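PDB 3I0P: malate dehydrogenase from Entamoeba histolytica, which probably catalyses the NAD-dependent interconversion of malate and oxaloacetate. Local coordinates for residues T122-A127 against H284-I289; G128-L133 against G141-N146; G190-Y195 against K204-M209. All blocks are in the same frame, centred on the assembly; numbering follows the deposited sequence.

Contact 1: residues T122-A127 against H284-I289. With NAD (nicotinamide-adenine-dinucleotide), chain B.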
# COMPACT_ATOMS: atom_id res chain seq x y z
N THR A 122 -1.14 8.56 -21.04
CA THR A 122 -0.48 9.78 -20.62
C THR A 122 -0.94 10.16 -19.22
O THR A 122 -1.71 9.43 -18.60
CB THR A 122 -0.74 10.95 -21.62
OG1 THR A 122 -2.15 11.14 -21.78
CG2 THR A 122 -0.11 10.65 -22.98
N HIS A 123 -0.45 11.31 -18.72
CA HIS A 123 -0.76 11.80 -17.39
C HIS A 123 -2.26 11.75 -17.10
O HIS A 123 -3.09 12.18 -17.91
CB HIS A 123 -0.24 13.22 -17.22
CG HIS A 123 -0.02 13.62 -15.80
ND1 HIS A 123 -0.95 14.31 -15.06
CD2 HIS A 123 1.04 13.41 -14.97
CE1 HIS A 123 -0.48 14.52 -13.84
NE2 HIS A 123 0.72 13.97 -13.76
N PHE A 124 -2.61 11.20 -15.94
CA PHE A 124 -4.02 10.96 -15.63
C PHE A 124 -4.54 11.76 -14.44
O PHE A 124 -5.59 11.44 -13.88
CB PHE A 124 -4.32 9.43 -15.57
CG PHE A 124 -4.04 8.77 -14.24
CD1 PHE A 124 -4.40 7.44 -14.06
CD2 PHE A 124 -3.44 9.45 -13.18
CE1 PHE A 124 -4.17 6.79 -12.84
CE2 PHE A 124 -3.22 8.82 -11.95
CZ PHE A 124 -3.58 7.48 -11.78
N GLY A 125 -3.81 12.81 -14.08
CA GLY A 125 -4.21 13.71 -13.01
C GLY A 125 -4.18 13.03 -11.66
O GLY A 125 -3.26 12.28 -11.35
N ILE A 126 -5.20 13.27 -10.85
CA ILE A 126 -5.22 12.70 -9.50
C ILE A 126 -5.63 11.23 -9.46
O ILE A 126 -6.66 10.84 -10.02
CB ILE A 126 -6.06 13.55 -8.51
CG1 ILE A 126 -7.47 13.84 -9.06
CG2 ILE A 126 -5.33 14.82 -8.18
CD1 ILE A 126 -8.46 14.18 -7.96
N ALA A 127 -4.83 10.41 -8.79
CA ALA A 127 -5.14 8.98 -8.71
C ALA A 127 -6.49 8.78 -8.02
O ALA A 127 -7.30 7.94 -8.43
CB ALA A 127 -4.04 8.21 -8.00
N HIS A 284 -1.03 2.42 -16.20
CA HIS A 284 -1.96 2.61 -15.08
C HIS A 284 -2.59 1.26 -14.75
O HIS A 284 -2.68 0.38 -15.61
CB HIS A 284 -3.13 3.53 -15.45
CG HIS A 284 -2.77 4.75 -16.24
ND1 HIS A 284 -1.74 5.61 -15.90
CD2 HIS A 284 -3.37 5.31 -17.32
CE1 HIS A 284 -1.70 6.61 -16.75
NE2 HIS A 284 -2.68 6.46 -17.62
N PHE A 285 -3.06 1.11 -13.51
CA PHE A 285 -3.90 -0.04 -13.13
C PHE A 285 -5.11 0.42 -12.32
O PHE A 285 -5.05 1.44 -11.62
CB PHE A 285 -3.12 -1.09 -12.34
CG PHE A 285 -2.73 -0.66 -10.95
CD1 PHE A 285 -3.50 -1.04 -9.86
CD2 PHE A 285 -1.59 0.10 -10.74
CE1 PHE A 285 -3.15 -0.66 -8.56
CE2 PHE A 285 -1.22 0.49 -9.44
CZ PHE A 285 -1.99 0.11 -8.35
N PHE A 286 -6.19 -0.35 -12.42
CA PHE A 286 -7.45 -0.04 -11.75
C PHE A 286 -8.11 -1.32 -11.26
O PHE A 286 -8.40 -2.22 -12.06
CB PHE A 286 -8.40 0.70 -12.70
CG PHE A 286 -7.78 1.91 -13.34
CD1 PHE A 286 -7.72 3.11 -12.65
CD2 PHE A 286 -7.25 1.83 -14.62
CE1 PHE A 286 -7.14 4.23 -13.22
CE2 PHE A 286 -6.67 2.94 -15.20
CZ PHE A 286 -6.61 4.15 -14.49
N ILE A 287 -8.32 -1.39 -9.95
CA ILE A 287 -8.93 -2.54 -9.31
C ILE A 287 -10.25 -2.13 -8.66
O ILE A 287 -10.31 -1.10 -8.00
CB ILE A 287 -8.00 -3.16 -8.23
CG1 ILE A 287 -6.70 -3.66 -8.84
CG2 ILE A 287 -8.71 -4.29 -7.45
CD1 ILE A 287 -5.76 -4.28 -7.82
N ALA A 288 -11.29 -2.93 -8.87
CA ALA A 288 -12.58 -2.72 -8.22
C ALA A 288 -13.06 -4.01 -7.53
O ALA A 288 -13.03 -5.09 -8.11
CB ALA A 288 -13.60 -2.25 -9.22
N ILE A 289 -13.48 -3.88 -6.28
CA ILE A 289 -13.94 -5.01 -5.48
C ILE A 289 -15.38 -4.74 -5.05
O ILE A 289 -15.66 -3.75 -4.39
CB ILE A 289 -13.06 -5.22 -4.22
CG1 ILE A 289 -11.64 -5.61 -4.61
CG2 ILE A 289 -13.69 -6.25 -3.27
CD1 ILE A 289 -10.64 -5.30 -3.56
PA NAD B . -0.53 14.25 0.34
O1A NAD B . -1.19 15.59 0.10
O2A NAD B . 0.75 14.20 1.11
O5B NAD B . -1.63 13.34 1.08
C5B NAD B . -2.96 13.24 0.54
C4B NAD B . -3.76 12.08 1.16
O4B NAD B . -3.50 11.94 2.56
C3B NAD B . -5.26 12.29 1.06
O3B NAD B . -5.89 11.00 0.95
C2B NAD B . -5.62 12.95 2.37
O2B NAD B . -6.98 12.70 2.72
C1B NAD B . -4.68 12.25 3.33
N9A NAD B . -4.30 13.05 4.53
C8A NAD B . -3.64 14.21 4.56
N7A NAD B . -3.47 14.58 5.85
C5A NAD B . -4.03 13.63 6.63
C6A NAD B . -4.18 13.45 8.01
N6A NAD B . -3.70 14.37 8.89
N1A NAD B . -4.82 12.36 8.48
C2A NAD B . -5.31 11.44 7.64
N3A NAD B . -5.18 11.58 6.32
C4A NAD B . -4.55 12.67 5.79
O3 NAD B . -0.36 13.43 -1.06
PN NAD B . 0.64 13.74 -2.30
O1N NAD B . 1.62 12.60 -2.39
O2N NAD B . 1.13 15.17 -2.24
O5D NAD B . -0.32 13.64 -3.58
C5D NAD B . -1.17 14.74 -3.96
C4D NAD B . -1.85 14.44 -5.29
O4D NAD B . -0.88 14.33 -6.34
C3D NAD B . -2.62 13.13 -5.27
O3D NAD B . -3.98 13.41 -5.66
C2D NAD B . -1.90 12.22 -6.26
O2D NAD B . -2.74 11.34 -7.03
C1D NAD B . -1.24 13.22 -7.17
N1N NAD B . -0.09 12.65 -7.87
C2N NAD B . -0.24 12.29 -9.17
C3N NAD B . 0.83 11.74 -9.88
C7N NAD B . 0.68 11.33 -11.31
O7N NAD B . 1.64 10.85 -11.90
N7N NAD B . -0.50 11.49 -11.92
C4N NAD B . 2.06 11.57 -9.23
C5N NAD B . 2.19 11.94 -7.89
C6N NAD B . 1.09 12.49 -7.23
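Phe124 lies against the imidazole of His284 in an offset stack, ring centroids 4.7 Å apart and planes turned 27° from each other. Phe124 CD1 does the touching, 3.7 Å from His284 ND1 and above the middle of the imidazole. With its CG placed between the backbone N and the carbonyl carbon (chi1 85°), the phenyl group is carried from the loop toward the strand. There its CE1 also meets Phe286 CE1, at 3.9 Å, so one ring packs on two alternate side chains of the same strand. At the edge of the imidazole and in its plane sits Thr122 O. The NE2 of His284 makes only a weak hydrogen bond to it, 3.3 Å long and bent to 121°; NE2 also bonds Ser121 OG, while ND1 is engaged by Thr145 OG1. Both ring nitrogens are therefore held, which should fix the imidazole's rotation and keep its face under Phe124. This aromatic cluster is buried and compact. The other side of the loop is looser with respect to the strand: partly exposed His123 turns away from it, and Gly125 to Ala127 leave it to line the NAD pocket. The nicotinamide amide N7N of the cofactor donates to Gly125 O at 2.9 Å and lies over a face of the His123 ring, 3.3 Å from NE2. Ala127 N gives a fairly straight hydrogen bond, also 2.9 Å, to the ribose O2D. The loop thus sends the Phe124 ring to the sheet and turns backbone groups of Gly125 and Ala127 to the cofactor. It links strand 113-121 to helix 127-136, and strand 282-290 runs antiparallel between strands 113-121 and 139-145, with helix 244-259 touching Phe285 and Ile287.

Contact 2: residues G128-L133 against G141-N146. With NAD (nicotinamide-adenine-dinucleotide), chain B.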
# COMPACT_ATOMS: atom_id res chain seq x y z
N GLY A 128 -6.73 9.60 -7.00
CA GLY A 128 -7.94 9.54 -6.20
C GLY A 128 -9.22 9.58 -6.99
O GLY A 128 -10.24 9.08 -6.52
N TYR A 129 -9.19 10.17 -8.18
CA TYR A 129 -10.41 10.35 -8.98
C TYR A 129 -11.00 9.01 -9.36
O TYR A 129 -12.20 8.79 -9.24
CB TYR A 129 -10.14 11.19 -10.23
CG TYR A 129 -11.35 11.33 -11.14
CD1 TYR A 129 -12.36 12.26 -10.85
CD2 TYR A 129 -11.51 10.54 -12.28
CE1 TYR A 129 -13.48 12.40 -11.66
CE2 TYR A 129 -12.63 10.66 -13.11
CZ TYR A 129 -13.60 11.60 -12.79
OH TYR A 129 -14.71 11.75 -13.60
N TYR A 130 -10.15 8.11 -9.83
CA TYR A 130 -10.59 6.81 -10.31
C TYR A 130 -11.06 5.93 -9.16
O TYR A 130 -12.02 5.17 -9.30
CB TYR A 130 -9.48 6.16 -11.16
CG TYR A 130 -8.96 7.16 -12.16
CD1 TYR A 130 -9.62 7.38 -13.38
CD2 TYR A 130 -7.86 7.96 -11.85
CE1 TYR A 130 -9.16 8.35 -14.27
CE2 TYR A 130 -7.40 8.92 -12.73
CZ TYR A 130 -8.05 9.11 -13.93
OH TYR A 130 -7.56 10.07 -14.79
N SER A 131 -10.42 6.07 -8.00
CA SER A 131 -10.86 5.35 -6.80
C SER A 131 -12.22 5.85 -6.33
O SER A 131 -13.04 5.05 -5.87
CB SER A 131 -9.82 5.47 -5.68
OG SER A 131 -8.72 4.60 -5.94
N LEU A 132 -12.47 7.15 -6.47
CA LEU A 132 -13.76 7.72 -6.12
C LEU A 132 -14.89 7.14 -6.98
O LEU A 132 -15.98 6.88 -6.48
CB LEU A 132 -13.74 9.24 -6.20
CG LEU A 132 -12.95 10.00 -5.13
CD1 LEU A 132 -12.80 11.46 -5.52
CD2 LEU A 132 -13.59 9.88 -3.75
N LEU A 133 -14.63 6.92 -8.26
CA LEU A 133 -15.61 6.31 -9.15
C LEU A 133 -16.06 4.96 -8.59
O LEU A 133 -17.24 4.64 -8.62
CB LEU A 133 -15.05 6.14 -10.56
CG LEU A 133 -14.78 7.38 -11.42
CD1 LEU A 133 -14.10 6.93 -12.73
CD2 LEU A 133 -16.06 8.19 -11.72
N GLY A 141 -12.12 0.72 -4.44
CA GLY A 141 -11.33 1.02 -5.63
C GLY A 141 -9.86 1.30 -5.35
O GLY A 141 -9.52 2.18 -4.57
N ILE A 142 -9.00 0.53 -5.99
CA ILE A 142 -7.55 0.66 -5.81
C ILE A 142 -6.94 0.91 -7.18
O ILE A 142 -7.26 0.22 -8.15
CB ILE A 142 -6.93 -0.62 -5.18
CG1 ILE A 142 -7.59 -0.92 -3.82
CG2 ILE A 142 -5.41 -0.47 -5.05
CD1 ILE A 142 -7.28 -2.31 -3.25
N CYS A 143 -6.08 1.92 -7.27
CA CYS A 143 -5.53 2.29 -8.56
C CYS A 143 -4.21 3.03 -8.39
O CYS A 143 -3.85 3.41 -7.28
CB CYS A 143 -6.55 3.11 -9.36
SG CYS A 143 -6.56 4.87 -9.03
N GLY A 144 -3.50 3.21 -9.50
CA GLY A 144 -2.19 3.86 -9.49
C GLY A 144 -1.64 4.03 -10.89
O GLY A 144 -2.24 3.58 -11.88
N THR A 145 -0.49 4.68 -10.98
CA THR A 145 0.15 4.98 -12.26
C THR A 145 1.64 5.03 -12.02
O THR A 145 2.06 5.34 -10.92
CB THR A 145 -0.35 6.35 -12.84
OG1 THR A 145 0.19 6.55 -14.16
CG2 THR A 145 0.06 7.53 -11.97
N ASN A 146 2.44 4.70 -13.03
CA ASN A 146 3.85 5.05 -12.95
C ASN A 146 4.07 6.44 -13.54
O ASN A 146 3.14 7.04 -14.09
CB ASN A 146 4.79 3.98 -13.53
CG ASN A 146 4.51 3.62 -14.99
OD1 ASN A 146 3.65 4.21 -15.67
ND2 ASN A 146 5.26 2.64 -15.49
PA NAD B . -0.53 14.25 0.34
O1A NAD B . -1.19 15.59 0.10
O2A NAD B . 0.75 14.20 1.11
O5B NAD B . -1.63 13.34 1.08
C5B NAD B . -2.96 13.24 0.54
C4B NAD B . -3.76 12.08 1.16
O4B NAD B . -3.50 11.94 2.56
C3B NAD B . -5.26 12.29 1.06
O3B NAD B . -5.89 11.00 0.95
C2B NAD B . -5.62 12.95 2.37
O2B NAD B . -6.98 12.70 2.72
C1B NAD B . -4.68 12.25 3.33
N9A NAD B . -4.30 13.05 4.53
C8A NAD B . -3.64 14.21 4.56
N7A NAD B . -3.47 14.58 5.85
C5A NAD B . -4.03 13.63 6.63
C6A NAD B . -4.18 13.45 8.01
N6A NAD B . -3.70 14.37 8.89
N1A NAD B . -4.82 12.36 8.48
C2A NAD B . -5.31 11.44 7.64
N3A NAD B . -5.18 11.58 6.32
C4A NAD B . -4.55 12.67 5.79
O3 NAD B . -0.36 13.43 -1.06
PN NAD B . 0.64 13.74 -2.30
O1N NAD B . 1.62 12.60 -2.39
O2N NAD B . 1.13 15.17 -2.24
O5D NAD B . -0.32 13.64 -3.58
C5D NAD B . -1.17 14.74 -3.96
C4D NAD B . -1.85 14.44 -5.29
O4D NAD B . -0.88 14.33 -6.34
C3D NAD B . -2.62 13.13 -5.27
O3D NAD B . -3.98 13.41 -5.66
C2D NAD B . -1.90 12.22 -6.26
O2D NAD B . -2.74 11.34 -7.03
C1D NAD B . -1.24 13.22 -7.17
N1N NAD B . -0.09 12.65 -7.87
C2N NAD B . -0.24 12.29 -9.17
C3N NAD B . 0.83 11.74 -9.88
C7N NAD B . 0.68 11.33 -11.31
O7N NAD B . 1.64 10.85 -11.90
N7N NAD B . -0.50 11.49 -11.92
C4N NAD B . 2.06 11.57 -9.23
C5N NAD B . 2.19 11.94 -7.89
C6N NAD B . 1.09 12.49 -7.23
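The helical segment 128-133 packs nearly antiparallel on strand 141-145, axes 6.9 Å apart at 158°, and comes nearest where Ser131 and Gly141 bring their CA atoms within 4.5 Å. There Ser131 OG donates a 2.9 Å hydrogen bond to Gly141 O. The hydroxyl approaches from the helix side and stands well above the carbonyl plane, 66° out of it; a weak bond to Ala167 O on the next strand is also available to it. Cys143, whose CB points at the helix, fills the adjoining place. Its SG stands 3.8 Å from Ser131 OG and equally 3.8 Å from Tyr130 CB, touching both side chains of the helix. The Tyr130 ring continues past the sulfur to stack on Phe124, and its OH bonds Phe124 O, tying the helix start to the loop before it. Farther along the strand, Thr145 CG2 approaches the nicotinamide O7N at 3.7 Å. Strand 113-121, helix 127-136 and strand 139-145 form a beta-alpha-beta crossover, with strand 282-290 inserted between its two parallel strands and helices 29-45 and 93-111 against Tyr129.

Contact 3: residues G190-Y195 against K204-M209. With NAD (nicotinamide-adenine-dinucleotide), chain B.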
# COMPACT_ATOMS: atom_id res chain seq x y z
N GLY A 190 5.21 18.12 -8.14
CA GLY A 190 4.28 19.25 -8.19
C GLY A 190 4.27 20.13 -6.95
O GLY A 190 4.04 21.33 -7.05
N ARG A 191 4.51 19.53 -5.79
CA ARG A 191 4.62 20.28 -4.54
C ARG A 191 5.86 21.20 -4.58
O ARG A 191 5.86 22.29 -4.01
CB ARG A 191 4.68 19.34 -3.34
CG ARG A 191 4.28 19.98 -2.02
CD ARG A 191 4.54 19.05 -0.84
NE ARG A 191 3.80 17.79 -0.94
CZ ARG A 191 3.86 16.80 -0.05
NH1 ARG A 191 4.63 16.90 1.03
NH2 ARG A 191 3.14 15.70 -0.24
N PHE A 192 6.90 20.74 -5.28
CA PHE A 192 8.11 21.54 -5.49
C PHE A 192 7.85 22.74 -6.42
O PHE A 192 8.27 23.86 -6.10
CB PHE A 192 9.26 20.65 -5.98
CG PHE A 192 10.01 19.95 -4.87
CD1 PHE A 192 9.43 18.90 -4.17
CD2 PHE A 192 11.30 20.33 -4.54
CE1 PHE A 192 10.12 18.26 -3.14
CE2 PHE A 192 12.00 19.70 -3.51
CZ PHE A 192 11.41 18.66 -2.81
N GLU A 193 7.15 22.51 -7.53
CA GLU A 193 6.72 23.59 -8.44
C GLU A 193 5.90 24.63 -7.69
O GLU A 193 5.98 25.82 -7.96
CB GLU A 193 5.86 23.03 -9.59
CG GLU A 193 6.47 21.86 -10.38
CD GLU A 193 7.09 22.28 -11.70
OE1 GLU A 193 8.01 21.57 -12.18
OE2 GLU A 193 6.67 23.31 -12.28
N LYS A 194 5.10 24.14 -6.74
CA LYS A 194 4.23 24.95 -5.90
C LYS A 194 5.07 25.81 -4.96
O LYS A 194 4.87 27.02 -4.86
CB LYS A 194 3.30 24.03 -5.09
CG LYS A 194 1.84 24.47 -5.00
CD LYS A 194 1.55 25.31 -3.75
CE LYS A 194 1.46 24.48 -2.48
NZ LYS A 194 0.20 23.68 -2.39
N TYR A 195 6.03 25.18 -4.28
CA TYR A 195 6.88 25.88 -3.32
C TYR A 195 7.82 26.94 -3.95
O TYR A 195 8.12 27.95 -3.31
CB TYR A 195 7.66 24.87 -2.46
CG TYR A 195 6.88 24.36 -1.26
CD1 TYR A 195 5.55 23.96 -1.39
CD2 TYR A 195 7.48 24.26 -0.01
CE1 TYR A 195 4.83 23.49 -0.30
CE2 TYR A 195 6.78 23.78 1.09
CZ TYR A 195 5.45 23.40 0.94
OH TYR A 195 4.74 22.93 2.01
N LYS A 204 13.41 19.02 4.71
CA LYS A 204 14.69 18.40 4.50
C LYS A 204 14.62 16.96 4.11
O LYS A 204 15.54 16.44 3.54
CB LYS A 204 15.49 18.49 5.77
N SER A 205 13.52 16.32 4.45
CA SER A 205 13.33 14.91 4.18
C SER A 205 12.87 14.61 2.77
O SER A 205 13.03 13.52 2.33
CB SER A 205 12.37 14.28 5.19
OG SER A 205 11.15 14.97 5.25
N TRP A 206 12.31 15.58 2.08
CA TRP A 206 11.73 15.32 0.78
C TRP A 206 12.71 14.95 -0.33
O TRP A 206 12.45 14.09 -1.13
CB TRP A 206 10.87 16.48 0.35
CG TRP A 206 9.83 16.79 1.30
CD1 TRP A 206 9.50 16.10 2.38
CD2 TRP A 206 8.95 17.90 1.26
NE1 TRP A 206 8.48 16.68 3.03
CE2 TRP A 206 8.12 17.80 2.36
CE3 TRP A 206 8.78 18.96 0.40
CZ2 TRP A 206 7.16 18.71 2.62
CZ3 TRP A 206 7.82 19.84 0.65
CH2 TRP A 206 7.03 19.73 1.75
N ALA A 207 13.84 15.60 -0.38
CA ALA A 207 14.75 15.42 -1.51
C ALA A 207 16.22 15.62 -1.14
O ALA A 207 16.54 16.10 -0.05
CB ALA A 207 14.35 16.35 -2.64
N SER A 208 17.10 15.24 -2.06
CA SER A 208 18.53 15.35 -1.86
C SER A 208 19.25 15.60 -3.18
O SER A 208 18.78 15.19 -4.24
CB SER A 208 19.09 14.10 -1.18
OG SER A 208 18.72 14.05 0.18
N MET A 209 20.38 16.31 -3.11
CA MET A 209 21.26 16.46 -4.26
C MET A 209 22.05 15.17 -4.39
O MET A 209 22.14 14.41 -3.43
CB MET A 209 22.22 17.65 -4.07
CG MET A 209 21.60 19.06 -4.24
SD MET A 209 21.05 19.51 -5.92
CE MET A 209 22.52 19.20 -6.90
PA NAD B . -0.53 14.25 0.34
O1A NAD B . -1.19 15.59 0.10
O2A NAD B . 0.75 14.20 1.11
O5B NAD B . -1.63 13.34 1.08
C5B NAD B . -2.96 13.24 0.54
C4B NAD B . -3.76 12.08 1.16
O4B NAD B . -3.50 11.94 2.56
C3B NAD B . -5.26 12.29 1.06
O3B NAD B . -5.89 11.00 0.95
C2B NAD B . -5.62 12.95 2.37
O2B NAD B . -6.98 12.70 2.72
C1B NAD B . -4.68 12.25 3.33
N9A NAD B . -4.30 13.05 4.53
C8A NAD B . -3.64 14.21 4.56
N7A NAD B . -3.47 14.58 5.85
C5A NAD B . -4.03 13.63 6.63
C6A NAD B . -4.18 13.45 8.01
N6A NAD B . -3.70 14.37 8.89
N1A NAD B . -4.82 12.36 8.48
C2A NAD B . -5.31 11.44 7.64
N3A NAD B . -5.18 11.58 6.32
C4A NAD B . -4.55 12.67 5.79
O3 NAD B . -0.36 13.43 -1.06
PN NAD B . 0.64 13.74 -2.30
O1N NAD B . 1.62 12.60 -2.39
O2N NAD B . 1.13 15.17 -2.24
O5D NAD B . -0.32 13.64 -3.58
C5D NAD B . -1.17 14.74 -3.96
C4D NAD B . -1.85 14.44 -5.29
O4D NAD B . -0.88 14.33 -6.34
C3D NAD B . -2.62 13.13 -5.27
O3D NAD B . -3.98 13.41 -5.66
C2D NAD B . -1.90 12.22 -6.26
O2D NAD B . -2.74 11.34 -7.03
C1D NAD B . -1.24 13.22 -7.17
N1N NAD B . -0.09 12.65 -7.87
C2N NAD B . -0.24 12.29 -9.17
C3N NAD B . 0.83 11.74 -9.88
C7N NAD B . 0.68 11.33 -11.31
O7N NAD B . 1.64 10.85 -11.90
N7N NAD B . -0.50 11.49 -11.92
C4N NAD B . 2.06 11.57 -9.23
C5N NAD B . 2.19 11.94 -7.89
C6N NAD B . 1.09 12.49 -7.23
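Trp206 is the first residue of 204-209 to meet the helix, and three side chains of the helix converge on the indole. Arg191 comes over one face: its guanidinium stands at 90° to the indole plane, CZ lying 4.8 Å from the centroid of the six-membered ring in a cation-pi contact. NH1 does the touching, 3.5 Å from Trp206 CZ2, while the aliphatic CD rests 3.7 Å from Trp206 CH2. A bend in the arginine chain (chi3 -60°) lets the guanidinium stand edge-on over the indole face and still send NH2 to the cofactor, where it makes a nearly straight 2.9 Å hydrogen bond to the phosphate oxygen O2N of NAD. Helix 189-197 therefore belongs to the cofactor site of this malate/L-lactate dehydrogenase family, whose dinucleotide pocket is not built on a Rossmann fold, and Trp206 backs the arginine that bonds the nicotinamide-side phosphate. Tyr195, one helical turn on from Arg191, offers a ring face to the indole edge in an offset edge-to-face pair, centroids 5.6 Å apart and planes at 65°. At another part of the indole rim Phe192 CE1 sits 3.8 Å from Trp206 CE3. The polar corner of the indole looks elsewhere, NE1 being bonded to Val241 O of the second subunit. Ala207 follows, at the start of strand 207-209, and presses its CB onto Phe192 CZ at 3.7 Å. Leu221 of helix 218-224 touches both Phe192 and Ala207, and Leu232 of strand 230-232 also packs on the phenylalanine.

In the fold
From the N terminus the chain first reaches the loop 122-127, which opens contact 1, and passes straight into helix 127-136. Contact 2 closes soon afterwards, when strand 139-145 returns nearly antiparallel along that helix. Contact 3 opens and shuts in turn, a short loop joining helix 189-197 to strand 207-209. Only at strand 282-290 does contact 1 close, so its long loop encloses the other two, which follow one another in series; none cross. Contacts 1 and 2 touch and share neighbouring strands of the central sheet. Contact 3 lies about 24 Å from each, centre to centre, in a separate part, yet all three border NAD.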